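Local coordinates for protein protease (Helicobacter pylori, PDB 5EUF) that probably cleaves, as a zinc-dependent peptidase of the M16 family, the cytoplasmic domain of human junctional adhesion molecule A, weakening gastric epithelial barrier function, at residues L102-S105 with L106-F109; L272-L275 with L276-K280; D380-G383 with L384-Y387; Y406-D409 with T410-T413. All blocks are in the same frame, centred on the assembly; numbering follows the deposited sequence.

Overall arrangement
Contacts 1 and 2 are largely buried, contact 4 is partly so, and contact 3 lies at the surface. Contact 1 sits in the zinc-peptidase part of the chain, on a helix packed over the six-stranded sheet; its centre is about 39 Å from that of contact 2, across the chain's centre. Contacts 2 and 4 belong to the region of the five-stranded sheet and touch each other, one ending a helix and the other leading into strand 412-418. Chemistry follows place: regular helical bonds and leucine packing in contact 1, a glutamate folded back at the helix end in contact 2, an amide-carboxylate bond in contact 3, and consecutive turns in contact 4.

Contact 1 (L102-S105 with L106-F109); sequences LDKS and LELF
From Leu-102 to Phe-109 the backbone is regular alpha helix, the N-H groups of Leu-106, Glu-107, Leu-108 and Phe-109 each bonding to the carbonyl four residues earlier; the first of these bonds, Leu-106 N to Leu-102 O, measures 3.0 Å with an N-H...O angle of 158°. One turn apart, the side chains of Leu-102 and Leu-106 lie side by side and point the same way, and the nearest carbons, CD1 of Leu-102 and CG of Leu-106, are 4.2 Å apart. On the partly exposed side Lys-104 and Glu-107 form a salt bridge between residues i and i+3. The lysine chain bends at its second torsion (chi2 62°) and is straight beyond, which carries its aliphatic part past the carboxylate: Lys-104 CD is 3.3 Å from Glu-107 OE1. At the end of the chain Lys-104 NZ also stands 3.3 Å from Glu-107 OE1, a weak hydrogen bond within the ion pair. Asp-103 OD2 lies 4.8 Å from Glu-107 OE1, a like-charge pair whose repulsion the lysine may partly offset. Buried Ser-105 has its hydroxyl satisfied by the carbonyl of Asn-101, one turn back. The helix lies in the insulinase-type M16 part of the chain, the Phe-109 side chain about 10 Å from that of Glu-56, the probable proton acceptor. Here each side has its own neighbour: Leu-102, Ser-105, Leu-106 and Phe-109 rest on strands 30-37 and 91-98 of the six-stranded sheet, Leu-108 packs against helix 70-77, and Asp-103 and Glu-107 both touch His-212 of helix 202-213.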
loop_
_atom_site.group_PDB
_atom_site.type_symbol
_atom_site.label_atom_id
_atom_site.label_comp_id
_atom_site.label_asym_id
_atom_site.label_seq_id
_atom_site.Cartn_x
_atom_site.Cartn_y
_atom_site.Cartn_z
ATOM N N LEU B 102 13.413 -39.565 12.622
ATOM C CA LEU B 102 14.149 -38.306 12.601
ATOM C C LEU B 102 15.012 -38.193 11.352
ATOM O O LEU B 102 15.066 -37.141 10.716
ATOM C CB LEU B 102 15.023 -38.172 13.847
ATOM C CG LEU B 102 15.963 -36.964 13.826
ATOM C CD1 LEU B 102 15.170 -35.666 13.854
ATOM C CD2 LEU B 102 16.951 -37.025 14.977
ATOM N N ASP B 103 15.684 -39.287 11.006
ATOM C CA ASP B 103 16.598 -39.301 9.870
ATOM C C ASP B 103 15.867 -39.082 8.550
ATOM O O ASP B 103 16.288 -38.268 7.728
ATOM C CB ASP B 103 17.372 -40.617 9.824
ATOM C CG ASP B 103 18.506 -40.587 8.821
ATOM O OD1 ASP B 103 19.591 -40.079 9.172
ATOM O OD2 ASP B 103 18.317 -41.069 7.684
ATOM N N LYS B 104 14.771 -39.806 8.349
ATOM C CA LYS B 104 14.000 -39.677 7.119
ATOM C C LYS B 104 13.344 -38.303 7.023
ATOM O O LYS B 104 13.219 -37.743 5.934
ATOM C CB LYS B 104 12.937 -40.773 7.033
ATOM C CG LYS B 104 12.229 -40.842 5.690
ATOM C CD LYS B 104 13.205 -41.164 4.571
ATOM C CE LYS B 104 12.493 -41.274 3.229
ATOM N NZ LYS B 104 13.442 -41.537 2.107
ATOM N N SER B 105 12.929 -37.764 8.167
ATOM C CA SER B 105 12.293 -36.450 8.208
ATOM C C SER B 105 13.268 -35.352 7.796
ATOM O O SER B 105 12.911 -34.438 7.053
ATOM C CB SER B 105 11.740 -36.163 9.605
ATOM O OG SER B 105 10.716 -37.083 9.937
ATOM N N LEU B 106 14.500 -35.451 8.283
ATOM C CA LEU B 106 15.546 -34.505 7.916
ATOM C C LEU B 106 15.888 -34.616 6.434
ATOM O O LEU B 106 16.182 -33.614 5.781
ATOM C CB LEU B 106 16.794 -34.733 8.769
ATOM C CG LEU B 106 16.664 -34.272 10.221
ATOM C CD1 LEU B 106 17.961 -34.475 10.981
ATOM C CD2 LEU B 106 16.238 -32.815 10.263
ATOM N N GLU B 107 15.848 -35.837 5.912
ATOM C CA GLU B 107 16.103 -36.081 4.497
ATOM C C GLU B 107 15.058 -35.389 3.632
ATOM O O GLU B 107 15.389 -34.716 2.655
ATOM C CB GLU B 107 16.118 -37.583 4.205
ATOM C CG GLU B 107 16.248 -37.934 2.731
ATOM C CD GLU B 107 16.301 -39.434 2.488
ATOM O OE1 GLU B 107 16.183 -40.206 3.463
ATOM O OE2 GLU B 107 16.462 -39.839 1.319
ATOM N N LEU B 108 13.794 -35.558 4.008
ATOM C CA LEU B 108 12.679 -34.965 3.280
ATOM C C LEU B 108 12.737 -33.439 3.266
ATOM O O LEU B 108 12.386 -32.805 2.271
ATOM C CB LEU B 108 11.352 -35.419 3.884
ATOM C CG LEU B 108 10.981 -36.893 3.760
ATOM C CD1 LEU B 108 9.582 -37.107 4.296
ATOM C CD2 LEU B 108 11.084 -37.345 2.317
ATOM N N PHE B 109 13.168 -32.855 4.378
ATOM C CA PHE B 109 13.238 -31.403 4.491
ATOM C C PHE B 109 14.429 -30.843 3.723
ATOM O O PHE B 109 14.350 -29.754 3.154
ATOM C CB PHE B 109 13.305 -30.982 5.958
ATOM C CG PHE B 109 11.959 -30.859 6.611
ATOM C CD1 PHE B 109 10.876 -30.367 5.904
ATOM C CD2 PHE B 109 11.775 -31.239 7.930
ATOM C CE1 PHE B 109 9.634 -30.253 6.501
ATOM C CE2 PHE B 109 10.536 -31.127 8.533
ATOM C CZ PHE B 109 9.465 -30.633 7.817
#

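Contact 2 (L272-L275 with L276-K280); sequences LSKL and LGEGK
The C-terminal end of helix 266-276 is where Glu-278 folds back over Ser-273 and Lys-274. Both oxygens of its carboxylate are engaged, each by a different residue of the last helical turn. Ser-273 OG donates to Glu-278 OE2 over 2.6 Å, coming from above the carboxylate plane, 58° out of it; the same hydroxyl is also hydrogen-bonded to Ser-300 OG. Lys-274 NZ approaches Glu-278 OE1 nearly in line with the C-O bond, at 3.0 Å, and completes a salt bridge. Bends at chi2 and chi4 curl the lysine chain round that oxygen, leaving Lys-274 CD 3.3 Å from Glu-278 OE1. Two partners on one carboxylate should fix its rotation, and the nearby ammonium would tend to keep it ionised. The evidence that the helix stops here lies in the backbone: Leu-276 N still bonds to Leu-272 O at 2.8 Å and Gly-277 N to Ser-273 O at 3.1 Å, but Gly-277 itself leaves helical angles, and its phi of -142° turns the chain into the loop. Extended beyond CG, the side chain of Glu-278 runs back across the last turn, Glu-278 CG lying 3.5 Å from Ser-273 O. Leu-276 faces the interior, against Phe-313 of strand 309-317 and Leu-334 and Leu-337 of helix 323-338, whereas the side chain of Glu-278 comes within about 8 Å of a bound zinc ion.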
loop_
_atom_site.group_PDB
_atom_site.type_symbol
_atom_site.label_atom_id
_atom_site.label_comp_id
_atom_site.label_asym_id
_atom_site.label_seq_id
_atom_site.Cartn_x
_atom_site.Cartn_y
_atom_site.Cartn_z
ATOM N N LEU B 272 -2.530 -8.409 29.330
ATOM C CA LEU B 272 -3.734 -7.614 29.101
ATOM C C LEU B 272 -4.740 -8.373 28.238
ATOM O O LEU B 272 -5.945 -8.312 28.480
ATOM C CB LEU B 272 -3.383 -6.275 28.446
ATOM C CG LEU B 272 -3.020 -5.126 29.391
ATOM C CD1 LEU B 272 -2.597 -3.885 28.616
ATOM C CD2 LEU B 272 -4.187 -4.807 30.310
ATOM N N SER B 273 -4.238 -9.090 27.237
ATOM C CA SER B 273 -5.096 -9.871 26.354
ATOM C C SER B 273 -5.712 -11.049 27.099
ATOM O O SER B 273 -6.876 -11.390 26.886
ATOM C CB SER B 273 -4.310 -10.368 25.141
ATOM O OG SER B 273 -5.147 -11.089 24.255
ATOM N N LYS B 274 -4.921 -11.666 27.971
ATOM C CA LYS B 274 -5.405 -12.743 28.830
ATOM C C LYS B 274 -6.572 -12.264 29.689
ATOM O O LYS B 274 -7.517 -13.010 29.946
ATOM C CB LYS B 274 -4.277 -13.269 29.725
ATOM C CG LYS B 274 -3.653 -14.582 29.268
ATOM C CD LYS B 274 -2.947 -14.443 27.929
ATOM C CE LYS B 274 -2.417 -15.785 27.445
ATOM N NZ LYS B 274 -3.511 -16.785 27.289
ATOM N N LEU B 275 -6.497 -11.011 30.124
ATOM C CA LEU B 275 -7.524 -10.421 30.974
ATOM C C LEU B 275 -8.746 -9.940 30.190
ATOM O O LEU B 275 -9.886 -10.177 30.593
ATOM C CB LEU B 275 -6.938 -9.252 31.766
ATOM C CG LEU B 275 -7.954 -8.346 32.460
ATOM C CD1 LEU B 275 -8.428 -8.969 33.769
ATOM C CD2 LEU B 275 -7.385 -6.948 32.678
ATOM N N LEU B 276 -8.501 -9.262 29.073
ATOM C CA LEU B 276 -9.565 -8.586 28.337
ATOM C C LEU B 276 -10.405 -9.514 27.462
ATOM O O LEU B 276 -11.633 -9.527 27.569
ATOM C CB LEU B 276 -8.975 -7.473 27.470
ATOM C CG LEU B 276 -8.438 -6.254 28.217
ATOM C CD1 LEU B 276 -7.763 -5.295 27.251
ATOM C CD2 LEU B 276 -9.558 -5.553 28.969
ATOM N N GLY B 277 -9.753 -10.281 26.591
ATOM C CA GLY B 277 -10.480 -11.064 25.609
ATOM C C GLY B 277 -9.935 -12.445 25.295
ATOM O O GLY B 277 -9.931 -12.865 24.138
ATOM N N GLU B 278 -9.475 -13.155 26.320
ATOM C CA GLU B 278 -9.056 -14.545 26.157
ATOM C C GLU B 278 -9.538 -15.391 27.331
ATOM O O GLU B 278 -9.435 -14.985 28.489
ATOM C CB GLU B 278 -7.535 -14.647 26.017
ATOM C CG GLU B 278 -6.988 -14.073 24.719
ATOM C CD GLU B 278 -5.488 -14.244 24.588
ATOM O OE1 GLU B 278 -4.908 -15.033 25.364
ATOM O OE2 GLU B 278 -4.890 -13.586 23.709
ATOM N N GLY B 279 -10.073 -16.568 27.023
ATOM C CA GLY B 279 -10.624 -17.443 28.041
ATOM C C GLY B 279 -12.095 -17.171 28.281
ATOM O O GLY B 279 -12.648 -16.199 27.767
ATOM N N LYS B 280 -12.732 -18.031 29.069
ATOM C CA LYS B 280 -14.157 -17.893 29.350
ATOM C C LYS B 280 -14.399 -16.989 30.553
ATOM O O LYS B 280 -15.529 -16.853 31.022
ATOM C CB LYS B 280 -14.787 -19.267 29.582
ATOM C CG LYS B 280 -14.607 -20.221 28.411
ATOM C CD LYS B 280 -15.148 -19.616 27.122
ATOM C CE LYS B 280 -14.823 -20.485 25.917
ATOM N NZ LYS B 280 -15.397 -19.934 24.658
#

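Contact 3 (D380-G383 with L384-Y387); sequences DLQG and LTDY
The amide of Gln-382 and the carboxylate of Asp-386 meet with their planes 68° apart, so neither lies flat on the other. Gln-382 NE2 donates to Asp-386 OD2 over 2.7 Å, reaching it on the syn side but 30° out of the carboxylate plane; seen from the donor, the oxygen is likewise tilted from the amide plane. The glutamine starts out away from residues 384-387, and a bend at its second torsion brings its amide back along the helix to a residue four positions on. This short helix, 381-385, has Asp-380 at its N-cap position and is only about one turn long. Its first bond is fairly long, with Leu-384 N 3.3 Å from Asp-380 O, and the next is shorter, Thr-385 N to Leu-381 O at 3.0 Å. Gln-382 O takes two donors from the same face of its plane: Asp-386 N at 3.1 Å and Thr-385 OG1 at 2.9 Å. The threonine hydroxyl manages this because chi1 (61°) sets it between the backbone N and the carbonyl carbon. Leu-384 and Tyr-387 turn to Tyr-375 of helix 365-376, and the phenol of Tyr-387 is hydrogen-bonded to Asp-270 OD2.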
loop_
_atom_site.group_PDB
_atom_site.type_symbol
_atom_site.label_atom_id
_atom_site.label_comp_id
_atom_site.label_asym_id
_atom_site.label_seq_id
_atom_site.Cartn_x
_atom_site.Cartn_y
_atom_site.Cartn_z
ATOM N N ASP B 380 15.866 -14.187 20.004
ATOM C CA ASP B 380 15.461 -13.636 21.290
ATOM C C ASP B 380 15.163 -14.748 22.297
ATOM O O ASP B 380 14.119 -14.746 22.947
ATOM C CB ASP B 380 14.237 -12.735 21.113
ATOM C CG ASP B 380 13.930 -11.912 22.347
ATOM O OD1 ASP B 380 14.885 -11.518 23.052
ATOM O OD2 ASP B 380 12.734 -11.665 22.612
ATOM N N LEU B 381 16.083 -15.700 22.423
ATOM C CA LEU B 381 15.891 -16.810 23.349
ATOM C C LEU B 381 16.002 -16.334 24.791
ATOM O O LEU B 381 15.385 -16.903 25.692
ATOM C CB LEU B 381 16.906 -17.922 23.091
ATOM C CG LEU B 381 16.855 -18.624 21.735
ATOM C CD1 LEU B 381 17.723 -17.897 20.712
ATOM C CD2 LEU B 381 17.284 -20.072 21.883
ATOM N N GLN B 382 16.799 -15.291 25.000
ATOM C CA GLN B 382 16.943 -14.695 26.321
ATOM C C GLN B 382 15.605 -14.146 26.791
ATOM O O GLN B 382 15.252 -14.262 27.963
ATOM C CB GLN B 382 17.993 -13.584 26.309
ATOM C CG GLN B 382 18.222 -12.943 27.667
ATOM C CD GLN B 382 18.752 -13.928 28.694
ATOM O OE1 GLN B 382 19.454 -14.881 28.353
ATOM N NE2 GLN B 382 18.413 -13.704 29.960
ATOM N N GLY B 383 14.867 -13.548 25.862
ATOM C CA GLY B 383 13.544 -13.036 26.155
ATOM C C GLY B 383 12.617 -14.166 26.547
ATOM O O GLY B 383 11.827 -14.032 27.480
ATOM N N LEU B 384 12.730 -15.287 25.840
ATOM C CA LEU B 384 11.880 -16.448 26.086
ATOM C C LEU B 384 12.109 -17.032 27.475
ATOM O O LEU B 384 11.154 -17.348 28.189
ATOM C CB LEU B 384 12.119 -17.521 25.021
ATOM C CG LEU B 384 11.386 -18.854 25.192
ATOM C CD1 LEU B 384 9.888 -18.640 25.360
ATOM C CD2 LEU B 384 11.667 -19.777 24.012
ATOM N N THR B 385 13.374 -17.176 27.855
ATOM C CA THR B 385 13.712 -17.741 29.156
ATOM C C THR B 385 13.266 -16.818 30.285
ATOM O O THR B 385 12.825 -17.279 31.336
ATOM C CB THR B 385 15.226 -18.011 29.285
ATOM O OG1 THR B 385 15.949 -16.782 29.151
ATOM C CG2 THR B 385 15.693 -18.985 28.213
ATOM N N ASP B 386 13.371 -15.512 30.058
ATOM C CA ASP B 386 13.034 -14.525 31.081
ATOM C C ASP B 386 11.541 -14.223 31.144
ATOM O O ASP B 386 11.110 -13.403 31.953
ATOM C CB ASP B 386 13.799 -13.220 30.843
ATOM C CG ASP B 386 15.289 -13.363 31.076
ATOM O OD1 ASP B 386 15.696 -14.291 31.808
ATOM O OD2 ASP B 386 16.056 -12.538 30.533
ATOM N N TYR B 387 10.758 -14.882 30.295
ATOM C CA TYR B 387 9.336 -14.564 30.157
ATOM C C TYR B 387 8.545 -14.835 31.436
ATOM O O TYR B 387 7.910 -13.930 31.981
ATOM C CB TYR B 387 8.732 -15.353 28.993
ATOM C CG TYR B 387 7.313 -14.964 28.640
ATOM C CD1 TYR B 387 6.229 -15.630 29.197
ATOM C CD2 TYR B 387 7.058 -13.937 27.740
ATOM C CE1 TYR B 387 4.930 -15.280 28.872
ATOM C CE2 TYR B 387 5.761 -13.579 27.408
ATOM C CZ TYR B 387 4.701 -14.255 27.977
ATOM O OH TYR B 387 3.408 -13.904 27.651
#

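Contact 4 (Y406-D409 with T410-T413); sequences YFKD and TQST
Ser-412, at the start of strand 412-418, reaches back to Asp-409 through both its side chain and its backbone, closing the second of two overlapping type I turns. Its CB lies 3.2 Å from Asp-409 O, and one atom further Ser-412 OG donates to that same carbonyl over 2.6 Å. With chi1 at 73° the hydroxyl stands between the backbone N and the carbonyl carbon of its own residue, and it meets Asp-409 O in the carbonyl plane, on a lone pair. Ser-412 N arrives differently: it is 2.9 Å from Asp-409 O but 71° out of the plane, so one oxygen is gripped by two donors of one residue from distinct directions. The preceding turn is defined by Gln-411 N and Lys-408 O, 3.0 Å apart, and the helical angles of Asp-409 and Thr-410 between them identify it as type I. Before it, an inverse gamma turn centred on Phe-407 takes the chain out of helix 396-406, with a weak bond from Lys-408 N to Tyr-406 O. The chain then joins the five-stranded sheet, Gln-411 bonding through its backbone to Lys-257 just ahead of the strand and Ser-412 to Arg-238. Thr-410 packs on His-243 of the second subunit; away from residues 410-413, the ring of Phe-407 meets helix 266-276, its CE2 lying 3.8 Å from Leu-272 CD1.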
loop_
_atom_site.group_PDB
_atom_site.type_symbol
_atom_site.label_atom_id
_atom_site.label_comp_id
_atom_site.label_asym_id
_atom_site.label_seq_id
_atom_site.Cartn_x
_atom_site.Cartn_y
_atom_site.Cartn_z
ATOM N N TYR B 406 -0.729 2.698 25.175
ATOM C CA TYR B 406 -0.966 2.307 23.791
ATOM C C TYR B 406 -2.436 2.352 23.389
ATOM O O TYR B 406 -2.751 2.459 22.204
ATOM C CB TYR B 406 -0.409 0.904 23.546
ATOM C CG TYR B 406 1.033 0.741 23.979
ATOM C CD1 TYR B 406 2.052 1.425 23.331
ATOM C CD2 TYR B 406 1.373 -0.095 25.034
ATOM C CE1 TYR B 406 3.370 1.281 23.722
ATOM C CE2 TYR B 406 2.689 -0.246 25.433
ATOM C CZ TYR B 406 3.683 0.443 24.771
ATOM O OH TYR B 406 4.994 0.299 25.160
ATOM N N PHE B 407 -3.335 2.272 24.363
ATOM C CA PHE B 407 -4.761 2.265 24.049
ATOM C C PHE B 407 -5.312 3.684 23.972
ATOM O O PHE B 407 -6.281 4.029 24.653
ATOM C CB PHE B 407 -5.542 1.439 25.072
ATOM C CG PHE B 407 -5.151 -0.013 25.106
ATOM C CD1 PHE B 407 -4.557 -0.612 24.004
ATOM C CD2 PHE B 407 -5.373 -0.779 26.238
ATOM C CE1 PHE B 407 -4.193 -1.948 24.032
ATOM C CE2 PHE B 407 -5.011 -2.114 26.273
ATOM C CZ PHE B 407 -4.421 -2.699 25.167
ATOM N N LYS B 408 -4.674 4.501 23.137
ATOM C CA LYS B 408 -5.142 5.847 22.839
ATOM C C LYS B 408 -5.781 5.871 21.456
ATOM O O LYS B 408 -5.355 5.144 20.560
ATOM C CB LYS B 408 -3.993 6.855 22.910
ATOM C CG LYS B 408 -3.328 6.942 24.273
ATOM C CD LYS B 408 -2.469 8.196 24.393
ATOM C CE LYS B 408 -0.982 7.868 24.417
ATOM N NZ LYS B 408 -0.516 7.253 23.146
ATOM N N ASP B 409 -6.799 6.708 21.285
ATOM C CA ASP B 409 -7.508 6.799 20.009
ATOM C C ASP B 409 -6.585 7.200 18.856
ATOM O O ASP B 409 -6.801 6.803 17.710
ATOM C CB ASP B 409 -8.672 7.787 20.118
ATOM C CG ASP B 409 -8.298 9.049 20.871
ATOM O OD1 ASP B 409 -7.105 9.418 20.864
ATOM O OD2 ASP B 409 -9.200 9.672 21.474
ATOM N N THR B 410 -5.548 7.972 19.169
ATOM C CA THR B 410 -4.596 8.432 18.162
ATOM C C THR B 410 -3.790 7.285 17.549
ATOM O O THR B 410 -3.119 7.464 16.534
ATOM C CB THR B 410 -3.620 9.467 18.752
ATOM O OG1 THR B 410 -2.911 8.890 19.855
ATOM C CG2 THR B 410 -4.373 10.702 19.225
ATOM N N GLN B 411 -3.854 6.112 18.172
ATOM C CA GLN B 411 -3.206 4.919 17.636
ATOM C C GLN B 411 -4.248 3.857 17.311
ATOM O O GLN B 411 -3.915 2.701 17.042
ATOM C CB GLN B 411 -2.185 4.360 18.626
ATOM C CG GLN B 411 -1.121 5.346 19.056
ATOM C CD GLN B 411 -0.159 4.745 20.059
ATOM O OE1 GLN B 411 -0.055 3.522 20.179
ATOM N NE2 GLN B 411 0.546 5.600 20.792
ATOM N N SER B 412 -5.515 4.258 17.339
ATOM C CA SER B 412 -6.611 3.324 17.131
ATOM C C SER B 412 -6.947 3.162 15.656
ATOM O O SER B 412 -6.896 4.112 14.880
ATOM C CB SER B 412 -7.857 3.778 17.895
ATOM O OG SER B 412 -8.463 4.896 17.268
ATOM N N THR B 413 -7.286 1.934 15.285
ATOM C CA THR B 413 -7.790 1.630 13.957
ATOM C C THR B 413 -9.084 0.849 14.113
ATOM O O THR B 413 -9.131 -0.144 14.837
ATOM C CB THR B 413 -6.782 0.819 13.131
ATOM O OG1 THR B 413 -5.544 1.539 13.042
ATOM C CG2 THR B 413 -7.327 0.557 11.735
#